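Local atomic coordinates of epidermin modifying enzyme EPID (Staphylococcus epidermidis, PDB entry 1G63), a protein that catalyses the FMN-dependent oxidative decarboxylation of the C-terminal cysteine of the epidermin precursor, leaving a carbon-carbon double bond. Residues Thr10-Val15 and Phe113-Ile118; Ile34-Ser39 and Ile44-Leu49; Ser142-Lys147 and Ile165-Asn170. All coordinates share one frame; numbering follows the deposited sequence.

Contact 1: Thr10-Val15 and Phe113-Ile118; sequences TASINV and FPNMNI. With FMN (flavin mononucleotide), chain N.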
loop_
_atom_site.group_PDB
_atom_site.type_symbol
_atom_site.label_atom_id
_atom_site.label_comp_id
_atom_site.label_asym_id
_atom_site.label_seq_id
_atom_site.Cartn_x
_atom_site.Cartn_y
_atom_site.Cartn_z
ATOM N N THR B 10 -20.178 22.020 5.615
ATOM C CA THR B 10 -18.775 22.368 5.452
ATOM C C THR B 10 -17.984 22.162 6.741
ATOM O O THR B 10 -18.561 21.914 7.814
ATOM C CB THR B 10 -18.622 23.831 4.967
ATOM O OG1 THR B 10 -19.071 24.738 5.982
ATOM C CG2 THR B 10 -19.439 24.046 3.698
ATOM N N ALA B 11 -16.662 22.279 6.623
ATOM C CA ALA B 11 -15.744 22.064 7.735
ATOM C C ALA B 11 -15.802 23.060 8.889
ATOM O O ALA B 11 -14.813 23.708 9.230
ATOM C CB ALA B 11 -14.317 21.955 7.212
ATOM N N SER B 12 -16.979 23.172 9.483
ATOM C CA SER B 12 -17.184 24.017 10.648
ATOM C C SER B 12 -17.245 23.041 11.817
ATOM O O SER B 12 -17.755 21.934 11.674
ATOM C CB SER B 12 -18.511 24.764 10.556
ATOM O OG SER B 12 -18.954 25.154 11.850
ATOM N N ILE B 13 -16.721 23.443 12.967
ATOM C CA ILE B 13 -16.728 22.580 14.137
ATOM C C ILE B 13 -18.125 22.031 14.429
ATOM O O ILE B 13 -18.267 20.897 14.885
ATOM C CB ILE B 13 -16.202 23.338 15.390
ATOM C CG1 ILE B 13 -16.179 22.406 16.603
ATOM C CG2 ILE B 13 -17.075 24.557 15.671
ATOM C CD1 ILE B 13 -15.327 21.172 16.416
ATOM N N ASN B 14 -19.158 22.824 14.152
ATOM C CA ASN B 14 -20.521 22.380 14.425
ATOM C C ASN B 14 -21.082 21.341 13.477
ATOM O O ASN B 14 -22.227 20.920 13.634
ATOM C CB ASN B 14 -21.471 23.572 14.491
ATOM C CG ASN B 14 -21.236 24.417 15.712
ATOM O OD1 ASN B 14 -20.695 25.518 15.625
ATOM N ND2 ASN B 14 -21.621 23.898 16.869
ATOM N N VAL B 15 -20.293 20.923 12.495
ATOM C CA VAL B 15 -20.762 19.905 11.570
ATOM C C VAL B 15 -20.921 18.594 12.348
ATOM O O VAL B 15 -21.610 17.676 11.904
ATOM C CB VAL B 15 -19.775 19.705 10.399
ATOM C CG1 VAL B 15 -18.478 19.110 10.905
ATOM C CG2 VAL B 15 -20.407 18.828 9.333
ATOM N N PHE B 113 -26.115 29.582 6.085
ATOM C CA PHE B 113 -26.098 29.792 7.537
ATOM C C PHE B 113 -24.651 29.845 8.037
ATOM O O PHE B 113 -24.068 28.832 8.412
ATOM C CB PHE B 113 -26.850 28.677 8.265
ATOM C CG PHE B 113 -28.308 28.630 7.949
ATOM C CD1 PHE B 113 -28.775 27.918 6.842
ATOM C CD2 PHE B 113 -29.224 29.317 8.741
ATOM C CE1 PHE B 113 -30.135 27.894 6.534
ATOM C CE2 PHE B 113 -30.581 29.298 8.441
ATOM C CZ PHE B 113 -31.039 28.585 7.336
ATOM N N PRO B 114 -24.058 31.040 8.049
ATOM C CA PRO B 114 -22.675 31.217 8.498
ATOM C C PRO B 114 -22.400 30.726 9.913
ATOM O O PRO B 114 -23.226 30.895 10.811
ATOM C CB PRO B 114 -22.463 32.727 8.385
ATOM C CG PRO B 114 -23.401 33.133 7.294
ATOM C CD PRO B 114 -24.635 32.322 7.611
ATOM N N ASN B 115 -21.235 30.107 10.096
ATOM C CA ASN B 115 -20.801 29.647 11.410
ATOM C C ASN B 115 -19.283 29.687 11.471
ATOM O O ASN B 115 -18.599 29.005 10.706
ATOM C CB ASN B 115 -21.280 28.237 11.722
ATOM C CG ASN B 115 -20.920 27.812 13.141
ATOM O OD1 ASN B 115 -20.035 26.985 13.350
ATOM N ND2 ASN B 115 -21.597 28.402 14.128
ATOM N N MET B 116 -18.765 30.492 12.389
ATOM C CA MET B 116 -17.334 30.655 12.546
ATOM C C MET B 116 -17.094 31.486 13.794
ATOM O O MET B 116 -18.027 32.060 14.349
ATOM C CB MET B 116 -16.768 31.401 11.338
ATOM C CG MET B 116 -17.385 32.789 11.156
ATOM S SD MET B 116 -16.983 33.607 9.599
ATOM C CE MET B 116 -18.205 32.850 8.495
ATOM N N ASN B 117 -15.843 31.552 14.227
ATOM C CA ASN B 117 -15.499 32.342 15.387
ATOM C C ASN B 117 -15.756 33.801 15.041
ATOM O O ASN B 117 -15.619 34.202 13.887
ATOM C CB ASN B 117 -14.033 32.138 15.750
ATOM C CG ASN B 117 -13.630 32.908 16.982
ATOM O OD1 ASN B 117 -13.361 34.109 16.921
ATOM N ND2 ASN B 117 -13.599 32.226 18.113
ATOM N N ILE B 118 -16.135 34.586 16.046
ATOM C CA ILE B 118 -16.435 36.001 15.853
ATOM C C ILE B 118 -15.335 36.801 15.138
ATOM O O ILE B 118 -15.637 37.690 14.348
ATOM C CB ILE B 118 -16.764 36.676 17.212
ATOM C CG1 ILE B 118 -17.259 38.104 16.980
ATOM C CG2 ILE B 118 -15.544 36.661 18.110
ATOM C CD1 ILE B 118 -18.539 38.181 16.158
HETATM N N1 FMN N . -14.015 27.486 9.638
HETATM C C2 FMN N . -15.215 28.145 9.700
HETATM O O2 FMN N . -15.610 28.889 8.849
HETATM N N3 FMN N . -16.054 27.946 10.847
HETATM C C4 FMN N . -15.760 27.150 11.900
HETATM O O4 FMN N . -16.541 27.068 12.860
HETATM C C4A FMN N . -14.461 26.466 11.849
HETATM N N5 FMN N . -14.097 25.625 12.809
HETATM C C5A FMN N . -12.969 24.870 12.654
HETATM C C6 FMN N . -12.618 23.866 13.657
HETATM C C7 FMN N . -11.441 23.175 13.637
HETATM C C7M FMN N . -11.116 22.119 14.704
HETATM C C8 FMN N . -10.587 23.256 12.434
HETATM C C8M FMN N . -9.343 22.412 12.294
HETATM C C9 FMN N . -10.891 24.227 11.485
HETATM C C9A FMN N . -12.042 25.037 11.543
HETATM N N10 FMN N . -12.410 26.030 10.582
HETATM C C10 FMN N . -13.635 26.682 10.630
HETATM C "C1'" FMN N . -11.550 26.252 9.409
HETATM C "C2'" FMN N . -12.079 25.416 8.218
HETATM O "O2'" FMN N . -12.164 24.011 8.468
HETATM C "C3'" FMN N . -11.195 25.636 6.992
HETATM O "O3'" FMN N . -11.261 27.045 6.596
HETATM C "C4'" FMN N . -11.520 24.775 5.780
HETATM O "O4'" FMN N . -10.511 24.922 4.750
HETATM C "C5'" FMN N . -12.895 25.023 5.180
HETATM O "O5'" FMN N . -13.162 24.080 4.120
HETATM P P FMN N . -14.607 23.843 3.508
HETATM O O1P FMN N . -15.101 25.170 3.022
HETATM O O2P FMN N . -15.452 23.230 4.558
HETATM O O3P FMN N . -14.360 22.836 2.327
#
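Ser12 and Asn115 face each other with their CA atoms 6.7 Å apart. Thr10-Val15 is the turn after strand 5-9. Ala11 centres an inverse gamma turn in it, closed by Ser12 N bonding to Thr10 O, and a 3-10 turn starts at Ile13. Phe113-Ile118 leaves strand 110-114, and Asn117 N-caps the next helix. FMN lies against both segments. Its N3 gives a nearly straight bond (168°) to the backbone O of Asn115, 2.8 Å away. Ala11 N holds phosphate oxygen O2P at 2.6 Å, and Ala11 O accepts from the ribityl O2'. Ser12 OG, anti to its own backbone N (chi1 157°), turns toward Asn115. It lies 3.2 Å from flavin O4, and it accepts from Asn14 N to form an ST turn. The Asn14 and Asn115 side chains cross at about a right angle, amide planes 72° apart. This is flavin-pocket architecture at the C-terminal edge of a Rossmann-like parallel sheet. Thr10 OG1 is hydrogen-bonded to Pro81 O at the end of strand 76-82. Met116 packs on helix 84-91, and Asn115 lies on Ile160 of strand 156-161.

Contact 2: Ile34-Ser39 and Ile44-Leu49; sequences ILFSPS and INTDVL. With FMN (flavin mononucleotide), chain N.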
loop_
_atom_site.group_PDB
_atom_site.type_symbol
_atom_site.label_atom_id
_atom_site.label_comp_id
_atom_site.label_asym_id
_atom_site.label_seq_id
_atom_site.Cartn_x
_atom_site.Cartn_y
_atom_site.Cartn_z
ATOM N N ILE B 34 -27.974 14.923 2.163
ATOM C CA ILE B 34 -26.798 15.666 2.569
ATOM C C ILE B 34 -25.566 15.465 1.677
ATOM O O ILE B 34 -25.383 14.418 1.054
ATOM C CB ILE B 34 -26.480 15.334 4.044
ATOM C CG1 ILE B 34 -25.455 16.321 4.598
ATOM C CG2 ILE B 34 -26.036 13.894 4.157
ATOM C CD1 ILE B 34 -25.477 16.428 6.106
ATOM N N LEU B 35 -24.737 16.500 1.618
ATOM C CA LEU B 35 -23.524 16.509 0.807
ATOM C C LEU B 35 -22.454 17.238 1.635
ATOM O O LEU B 35 -22.698 18.330 2.134
ATOM C CB LEU B 35 -23.808 17.267 -0.499
ATOM C CG LEU B 35 -22.836 17.197 -1.679
ATOM C CD1 LEU B 35 -23.358 18.079 -2.812
ATOM C CD2 LEU B 35 -21.461 17.658 -1.250
ATOM N N PHE B 36 -21.278 16.637 1.789
ATOM C CA PHE B 36 -20.209 17.249 2.586
ATOM C C PHE B 36 -19.034 17.783 1.777
ATOM O O PHE B 36 -18.785 17.361 0.648
ATOM C CB PHE B 36 -19.646 16.247 3.604
ATOM C CG PHE B 36 -20.622 15.831 4.676
ATOM C CD1 PHE B 36 -21.497 14.772 4.465
ATOM C CD2 PHE B 36 -20.657 16.497 5.904
ATOM C CE1 PHE B 36 -22.399 14.369 5.466
ATOM C CE2 PHE B 36 -21.548 16.106 6.906
ATOM C CZ PHE B 36 -22.421 15.040 6.690
ATOM N N SER B 37 -18.310 18.724 2.369
ATOM C CA SER B 37 -17.125 19.270 1.733
ATOM C C SER B 37 -16.001 18.300 2.119
ATOM O O SER B 37 -16.038 17.682 3.181
ATOM C CB SER B 37 -16.819 20.666 2.274
ATOM O OG SER B 37 -16.308 20.618 3.594
ATOM N N PRO B 38 -14.995 18.136 1.255
ATOM C CA PRO B 38 -13.883 17.224 1.566
ATOM C C PRO B 38 -13.309 17.404 2.972
ATOM O O PRO B 38 -13.080 16.429 3.689
ATOM C CB PRO B 38 -12.860 17.552 0.482
ATOM C CG PRO B 38 -13.740 17.883 -0.688
ATOM C CD PRO B 38 -14.818 18.752 -0.073
ATOM N N SER B 39 -13.092 18.651 3.372
ATOM C CA SER B 39 -12.525 18.931 4.685
ATOM C C SER B 39 -13.402 18.558 5.872
ATOM O O SER B 39 -12.891 18.253 6.953
ATOM C CB SER B 39 -12.149 20.406 4.802
ATOM O OG SER B 39 -11.122 20.731 3.899
ATOM N N ILE B 44 -16.015 14.297 11.143
ATOM C CA ILE B 44 -16.958 13.239 11.440
ATOM C C ILE B 44 -16.881 12.120 10.424
ATOM O O ILE B 44 -16.246 12.249 9.385
ATOM C CB ILE B 44 -18.411 13.770 11.434
ATOM C CG1 ILE B 44 -18.715 14.400 10.071
ATOM C CG2 ILE B 44 -18.616 14.780 12.554
ATOM C CD1 ILE B 44 -20.158 14.795 9.892
ATOM N N ASN B 45 -17.537 11.014 10.750
ATOM C CA ASN B 45 -17.614 9.879 9.851
ATOM C C ASN B 45 -18.922 10.148 9.110
ATOM O O ASN B 45 -20.009 9.935 9.649
ATOM C CB ASN B 45 -17.709 8.577 10.642
ATOM C CG ASN B 45 -17.673 7.360 9.750
ATOM O OD1 ASN B 45 -18.420 7.272 8.776
ATOM N ND2 ASN B 45 -16.807 6.410 10.081
ATOM N N THR B 46 -18.809 10.649 7.888
ATOM C CA THR B 46 -19.982 10.989 7.089
ATOM C C THR B 46 -20.923 9.836 6.768
ATOM O O THR B 46 -22.106 10.066 6.550
ATOM C CB THR B 46 -19.575 11.674 5.761
ATOM O OG1 THR B 46 -18.760 10.783 4.982
ATOM C CG2 THR B 46 -18.800 12.964 6.050
ATOM N N ASP B 47 -20.416 8.604 6.740
ATOM C CA ASP B 47 -21.272 7.462 6.432
ATOM C C ASP B 47 -22.391 7.272 7.449
ATOM O O ASP B 47 -23.439 6.723 7.123
ATOM C CB ASP B 47 -20.449 6.173 6.316
ATOM C CG ASP B 47 -19.863 5.982 4.924
ATOM O OD1 ASP B 47 -20.653 5.910 3.959
ATOM O OD2 ASP B 47 -18.620 5.906 4.789
ATOM N N VAL B 48 -22.165 7.733 8.677
ATOM C CA VAL B 48 -23.160 7.621 9.739
ATOM C C VAL B 48 -24.430 8.375 9.384
ATOM O O VAL B 48 -25.528 7.963 9.758
ATOM C CB VAL B 48 -22.618 8.166 11.075
ATOM C CG1 VAL B 48 -23.737 8.334 12.079
ATOM C CG2 VAL B 48 -21.594 7.203 11.628
ATOM N N LEU B 49 -24.282 9.479 8.661
ATOM C CA LEU B 49 -25.434 10.264 8.258
ATOM C C LEU B 49 -26.397 9.476 7.370
ATOM O O LEU B 49 -27.549 9.873 7.205
ATOM C CB LEU B 49 -24.992 11.553 7.554
ATOM C CG LEU B 49 -24.480 12.686 8.454
ATOM C CD1 LEU B 49 -25.454 12.896 9.591
ATOM C CD2 LEU B 49 -23.121 12.348 9.020
HETATM N N1 FMN N . -14.015 27.486 9.638
HETATM C C2 FMN N . -15.215 28.145 9.700
HETATM O O2 FMN N . -15.610 28.889 8.849
HETATM N N3 FMN N . -16.054 27.946 10.847
HETATM C C4 FMN N . -15.760 27.150 11.900
HETATM O O4 FMN N . -16.541 27.068 12.860
HETATM C C4A FMN N . -14.461 26.466 11.849
HETATM N N5 FMN N . -14.097 25.625 12.809
HETATM C C5A FMN N . -12.969 24.870 12.654
HETATM C C6 FMN N . -12.618 23.866 13.657
HETATM C C7 FMN N . -11.441 23.175 13.637
HETATM C C7M FMN N . -11.116 22.119 14.704
HETATM C C8 FMN N . -10.587 23.256 12.434
HETATM C C8M FMN N . -9.343 22.412 12.294
HETATM C C9 FMN N . -10.891 24.227 11.485
HETATM C C9A FMN N . -12.042 25.037 11.543
HETATM N N10 FMN N . -12.410 26.030 10.582
HETATM C C10 FMN N . -13.635 26.682 10.630
HETATM C "C1'" FMN N . -11.550 26.252 9.409
HETATM C "C2'" FMN N . -12.079 25.416 8.218
HETATM O "O2'" FMN N . -12.164 24.011 8.468
HETATM C "C3'" FMN N . -11.195 25.636 6.992
HETATM O "O3'" FMN N . -11.261 27.045 6.596
HETATM C "C4'" FMN N . -11.520 24.775 5.780
HETATM O "O4'" FMN N . -10.511 24.922 4.750
HETATM C "C5'" FMN N . -12.895 25.023 5.180
HETATM O "O5'" FMN N . -13.162 24.080 4.120
HETATM P P FMN N . -14.607 23.843 3.508
HETATM O O1P FMN N . -15.101 25.170 3.022
HETATM O O2P FMN N . -15.452 23.230 4.558
HETATM O O3P FMN N . -14.360 22.836 2.327
#
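Phe36 is the centre of this contact, and Ile44, Thr46 and Leu49 meet its ring. Its CB points toward Ile44-Leu49 and comes 4.2 Å from Thr46 CG2. CG stands beside the backbone N, anti to the carbonyl carbon (chi1 -66°), and from there the ring extends across the second segment. On one branch, CD1 is 3.6 Å from Thr46 CG2, and CE1 also touches Thr46 CB. The methyl lies over one face, 3.7 Å from the ring centroid and 16° off the normal. This is a CH-pi contact, and the two side chains slide past each other in opposite directions. On the other branch, Phe36 CE2 meets Ile44 CD1 at 3.5 Å. The Ile44 and Phe36 side chains cross at about a right angle, and the methyl meets the ring obliquely. At the tip, Phe36 CZ reaches Leu49 CG at 3.6 Å, and Leu49 CD2 touches it too. Leu49 CG sits at the edge, near the ring plane. Ile34, two residues back along the strand, adds a looser contact of its CG2 with Leu49 CB at 4.3 Å. All these contacts are apolar. The next residue serves the cofactor: Ser37 OG donates to FMN O2P at 2.9 Å. The contact thus folds the loop after strand 32-36 back onto that strand, just beside the phosphate site. Ile34 and Leu49 both pack on Ile18 and Ile22 of helix 18-25. Phe36 also touches Ala9 of strand 5-9, the next strand of the parallel sheet, and Val15 in the loop beyond it.

Contact 3: Ser142-Lys147 and Ile165-Asn170; sequences SPDMNK and IENVLN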
loop_
_atom_site.group_PDB
_atom_site.type_symbol
_atom_site.label_atom_id
_atom_site.label_comp_id
_atom_site.label_asym_id
_atom_site.label_seq_id
_atom_site.Cartn_x
_atom_site.Cartn_y
_atom_site.Cartn_z
ATOM N N SER B 142 -28.442 36.057 9.153
ATOM C CA SER B 142 -27.581 36.791 10.080
ATOM C C SER B 142 -27.306 35.878 11.263
ATOM O O SER B 142 -28.220 35.532 12.012
ATOM C CB SER B 142 -28.261 38.070 10.574
ATOM O OG SER B 142 -28.373 39.018 9.531
ATOM N N PRO B 143 -26.041 35.470 11.442
ATOM C CA PRO B 143 -25.591 34.585 12.524
ATOM C C PRO B 143 -26.112 34.984 13.898
ATOM O O PRO B 143 -26.123 36.163 14.245
ATOM C CB PRO B 143 -24.068 34.701 12.455
ATOM C CG PRO B 143 -23.816 34.950 11.015
ATOM C CD PRO B 143 -24.894 35.940 10.647
ATOM N N ASP B 144 -26.536 33.997 14.678
ATOM C CA ASP B 144 -27.025 34.257 16.026
ATOM C C ASP B 144 -25.803 34.530 16.900
ATOM O O ASP B 144 -24.691 34.104 16.569
ATOM C CB ASP B 144 -27.815 33.049 16.553
ATOM C CG ASP B 144 -29.114 32.836 15.798
ATOM O OD1 ASP B 144 -29.928 33.779 15.758
ATOM O OD2 ASP B 144 -29.324 31.740 15.244
ATOM N N MET B 145 -26.007 35.249 18.001
ATOM C CA MET B 145 -24.911 35.594 18.904
ATOM C C MET B 145 -25.368 35.786 20.351
ATOM O O MET B 145 -26.315 36.531 20.626
ATOM C CB MET B 145 -24.226 36.877 18.422
ATOM C CG MET B 145 -23.847 36.869 16.949
ATOM S SD MET B 145 -22.779 38.228 16.511
ATOM C CE MET B 145 -23.973 39.501 16.133
ATOM N N ASN B 146 -24.701 35.110 21.278
ATOM C CA ASN B 146 -25.038 35.250 22.688
ATOM C C ASN B 146 -23.754 35.529 23.466
ATOM O O ASN B 146 -22.658 35.397 22.926
ATOM C CB ASN B 146 -25.732 33.984 23.214
ATOM C CG ASN B 146 -24.756 32.864 23.548
ATOM O OD1 ASN B 146 -24.014 32.389 22.690
ATOM N ND2 ASN B 146 -24.762 32.434 24.807
ATOM N N LYS B 147 -23.892 35.930 24.726
ATOM C CA LYS B 147 -22.734 36.225 25.563
ATOM C C LYS B 147 -22.364 34.982 26.361
ATOM O O LYS B 147 -23.010 34.644 27.353
ATOM C CB LYS B 147 -23.055 37.394 26.494
ATOM C CG LYS B 147 -23.611 38.591 25.747
ATOM C CD LYS B 147 -22.606 39.100 24.723
ATOM C CE LYS B 147 -23.295 39.810 23.563
ATOM N NZ LYS B 147 -24.047 41.017 23.987
ATOM N N ILE B 165 -33.589 25.256 15.184
ATOM C CA ILE B 165 -34.295 24.665 14.045
ATOM C C ILE B 165 -35.498 25.505 13.603
ATOM O O ILE B 165 -35.912 25.463 12.443
ATOM C CB ILE B 165 -34.726 23.208 14.356
ATOM C CG1 ILE B 165 -34.737 22.384 13.066
ATOM C CG2 ILE B 165 -36.075 23.182 15.035
ATOM C CD1 ILE B 165 -35.818 22.737 12.082
ATOM N N GLU B 166 -36.044 26.281 14.532
ATOM C CA GLU B 166 -37.170 27.161 14.243
ATOM C C GLU B 166 -36.631 28.317 13.390
ATOM O O GLU B 166 -37.318 28.840 12.510
ATOM C CB GLU B 166 -37.755 27.693 15.554
ATOM C CG GLU B 166 -38.740 28.837 15.392
ATOM C CD GLU B 166 -38.665 29.839 16.548
ATOM O OE1 GLU B 166 -39.370 30.873 16.484
ATOM O OE2 GLU B 166 -37.903 29.596 17.516
ATOM N N ASN B 167 -35.389 28.705 13.666
ATOM C CA ASN B 167 -34.723 29.775 12.937
ATOM C C ASN B 167 -34.498 29.417 11.458
ATOM O O ASN B 167 -34.806 30.219 10.574
ATOM C CB ASN B 167 -33.374 30.108 13.592
ATOM C CG ASN B 167 -33.519 30.849 14.923
ATOM O OD1 ASN B 167 -32.551 30.965 15.690
ATOM N ND2 ASN B 167 -34.714 31.364 15.197
ATOM N N VAL B 168 -33.974 28.225 11.174
ATOM C CA VAL B 168 -33.740 27.872 9.776
ATOM C C VAL B 168 -35.054 27.594 9.048
ATOM O O VAL B 168 -35.146 27.770 7.836
ATOM C CB VAL B 168 -32.742 26.666 9.611
ATOM C CG1 VAL B 168 -31.732 26.672 10.731
ATOM C CG2 VAL B 168 -33.464 25.363 9.547
ATOM N N LEU B 169 -36.075 27.176 9.783
ATOM C CA LEU B 169 -37.374 26.912 9.173
ATOM C C LEU B 169 -37.988 28.227 8.706
ATOM O O LEU B 169 -38.517 28.320 7.609
ATOM C CB LEU B 169 -38.297 26.236 10.185
ATOM C CG LEU B 169 -38.566 24.739 10.017
ATOM C CD1 LEU B 169 -37.384 24.051 9.373
ATOM C CD2 LEU B 169 -38.884 24.135 11.376
ATOM N N ASN B 170 -37.891 29.252 9.546
ATOM C CA ASN B 170 -38.445 30.562 9.223
ATOM C C ASN B 170 -37.664 31.283 8.124
ATOM O O ASN B 170 -38.249 31.974 7.289
ATOM C CB ASN B 170 -38.469 31.450 10.475
ATOM C CG ASN B 170 -39.133 32.801 10.225
ATOM O OD1 ASN B 170 -40.352 32.882 10.037
ATOM N ND2 ASN B 170 -38.337 33.863 10.207
#
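Asp144 and Asn167 make the whole of this small contact, which buries 54 Å² in all. Their CA atoms are 9.4 Å apart, so only the ends of the side chains meet. The first kind of interaction is a polar approach without a bond. Asp144 OD2 lies 3.3 Å from Asn167 OD1, and both are acceptors. The other carboxylate oxygen, Asp144 OD1, is 3.8 Å from the same Asn167 OD1. The side chains come from opposite directions, and the carboxylate and amide planes are 39° apart. In both residues CG stands anti to the carbonyl carbon (chi1 -68° in Asp144, -73° in Asn167), which sends the two ends at each other across the gap between strand and helix. The amide nitrogen is turned aside: Asn167 ND2 is 5.4 Å from Asp144 OD2.

The second kind is local hydrogen bonding, which is consistent with this orientation. Asn167 OD1 weakly accepts from Asn164 N, and Asn164 OD1 accepts from Glu166 N at the start of helix 165-172. Asp144 OD2 takes a weak bond from Tyr141 OH. The helix itself is held by ordinary backbone bonds, such as Asn170 N to Glu166 O at 3.0 Å.

Packing lies outside the pair. Asp144 leans on Thr161 and Pro163, and Val168 is buried against Phe113 and Leu25.

The contact joins the start of strand 144-149, half of a two-stranded antiparallel hairpin, to the first turn of the C-terminal helix. It is a surface contact. Two facing acceptors should repel mildly, so the pair itself probably adds little attraction. The weak bonds to each oxygen would offset part of that cost.

How the contacts relate
FMN ties contacts 1 and 2 together. Their centres are 14 Å apart, and both reach the same parallel sheet. They touch where Ala11 CB meets Ser39 CB at 3.6 Å, and they share phosphate oxygen O2P. Contact 1 also holds the flavin ring, while contact 2 reaches only the phosphate end. Thr101 and Cys95 of the third subunit also bond this cofactor, as do Ser83, Ala84 and Thr86 of the same chain. Contact 3 stands apart: the side chain of Asp144 is about 13 Å from a bound FMN. It still leans on contact 1, with Phe113 CZ 3.4 Å from Val168 CB. Contacts 2 and 3 lie on opposite sides of the chain's centre, nearest atoms about 12 Å apart. Active-site His67 belongs to none.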